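Local coordinates for ribosomal processing cysteine protease Prp (Streptococcus mutans, PDB 2G0I), which probably acts as a cysteine protease of the Prp family, associated with ribosome biogenesis, at residues 68-71 against 72-76. Numbering follows the deposited sequence.
Sequences AAVS and TLSMN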
loop_
_atom_site.group_PDB
_atom_site.type_symbol
_atom_site.label_atom_id
_atom_site.label_comp_id
_atom_site.label_asym_id
_atom_site.label_seq_id
_atom_site.Cartn_x
_atom_site.Cartn_y
_atom_site.Cartn_z
ATOM N N ALA B 68 -2.007 -3.590 -11.097
ATOM C CA ALA B 68 -0.737 -3.114 -10.533
ATOM C C ALA B 68 -0.975 -2.522 -9.133
ATOM O O ALA B 68 -0.207 -2.839 -8.203
ATOM C CB ALA B 68 -0.122 -2.087 -11.456
ATOM N N ALA B 69 -2.018 -1.697 -8.998
ATOM C CA ALA B 69 -2.433 -1.155 -7.683
ATOM C C ALA B 69 -2.718 -2.252 -6.650
ATOM O O ALA B 69 -2.210 -2.217 -5.515
ATOM C CB ALA B 69 -3.666 -0.281 -7.843
ATOM N N VAL B 70 -3.522 -3.234 -7.049
ATOM C CA VAL B 70 -3.826 -4.383 -6.146
ATOM C C VAL B 70 -2.580 -5.187 -5.773
ATOM O O VAL B 70 -2.385 -5.537 -4.612
ATOM C CB VAL B 70 -4.926 -5.282 -6.736
ATOM C CG1 VAL B 70 -5.134 -6.577 -5.861
ATOM C CG2 VAL B 70 -6.221 -4.475 -6.905
ATOM N N SER B 71 -1.748 -5.542 -6.744
ATOM C CA SER B 71 -0.530 -6.296 -6.420
ATOM C C SER B 71 0.446 -5.558 -5.521
ATOM O O SER B 71 1.036 -6.167 -4.612
ATOM C CB SER B 71 0.171 -6.809 -7.681
ATOM O OG SER B 71 -0.793 -7.634 -8.322
ATOM N N THR B 72 0.595 -4.264 -5.763
ATOM C CA THR B 72 1.456 -3.427 -4.892
ATOM C C THR B 72 1.002 -3.457 -3.430
ATOM O O THR B 72 1.810 -3.687 -2.539
ATOM C CB THR B 72 1.501 -1.989 -5.440
ATOM O OG1 THR B 72 1.992 -2.051 -6.797
ATOM C CG2 THR B 72 2.449 -1.130 -4.588
ATOM N N LEU B 73 -0.295 -3.271 -3.206
ATOM C CA LEU B 73 -0.872 -3.280 -1.842
ATOM C C LEU B 73 -0.746 -4.663 -1.226
ATOM O O LEU B 73 -0.363 -4.794 -0.046
ATOM C CB LEU B 73 -2.355 -2.874 -1.877
ATOM C CG LEU B 73 -2.644 -1.386 -2.141
ATOM C CD1 LEU B 73 -4.150 -1.123 -2.352
ATOM C CD2 LEU B 73 -2.077 -0.476 -1.011
ATOM N N SER B 74 -1.072 -5.682 -2.029
ATOM C CA SER B 74 -0.982 -7.084 -1.611
ATOM C C SER B 74 0.400 -7.451 -1.138
ATOM O O SER B 74 0.604 -8.025 -0.026
ATOM C CB SER B 74 -1.369 -8.020 -2.795
ATOM O OG SER B 74 -2.771 -8.074 -2.779
HETATM N N MSE B 75 1.381 -7.122 -1.950
HETATM C CA MSE B 75 2.724 -7.564 -1.612
HETATM C C MSE B 75 3.309 -6.724 -0.468
HETATM O O MSE B 75 4.059 -7.235 0.384
HETATM C CB MSE B 75 3.627 -7.631 -2.823
HETATM C CG MSE B 75 3.214 -8.730 -3.795
HETATM SE SE MSE B 75 3.444 -10.480 -2.978
HETATM C CE MSE B 75 5.039 -10.146 -2.026
ATOM N N ASN B 76 2.896 -5.467 -0.405
ATOM C CA ASN B 76 3.294 -4.641 0.726
ATOM C C ASN B 76 2.735 -5.111 2.075
ATOM O O ASN B 76 3.455 -5.042 3.099
ATOM C CB ASN B 76 2.953 -3.186 0.462
ATOM C CG ASN B 76 3.639 -2.238 1.437
ATOM O OD1 ASN B 76 2.958 -1.510 2.145
ATOM N ND2 ASN B 76 4.965 -2.251 1.470
#
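The carbonyl oxygen of A68 is gripped twice by T72, one turn further along the same helix. The backbone N of T72 comes in at 2.9 Å from A68 O, tilted from one face of the carbonyl plane, while the hydroxyl OG1 donates to that same A68 O over 2.7 Å from above the opposite face, 36° out of plane. The torsion explains this reach: with OG1 beside its own backbone N (chi1 -58°), the hydroxyl is folded back against the preceding turn and CG2 is turned away from N. Such back-bonding is how threonine and serine commonly settle their hydroxyls inside an alpha-helix, and it fixes the rotation of the T72 side chain. A69 follows with the plain i to i+4 bond, its O taking the N-H of L73 at 3.2 Å; CG of L73 sits beyond the oxygen, 3.5 Å from A69 O. The stretch belongs to helix 61-84, which lies beside helix 114-133 in this two-layer alpha-beta sandwich. L73 reaches F123 and L130 of that neighbouring helix, while A69 and T72 pack on T72 and A69 of the second subunit, so this face helps form the dimer interface. V70 repeats the pattern with an equally short backbone bond, S74 N to V70 O at 2.9 Å, but the added bond from S74 OG to V70 O is weak. V70 and S74 both touch L52 of strand 46-53, on the side of the helix turned to the sheet. S71 closes the series with a backbone bond from M75 N to S71 O at 2.8 Å, and CB and CG of that selenomethionine rest against the same oxygen; S71 OG itself turns back to the carbonyl oxygen of C67.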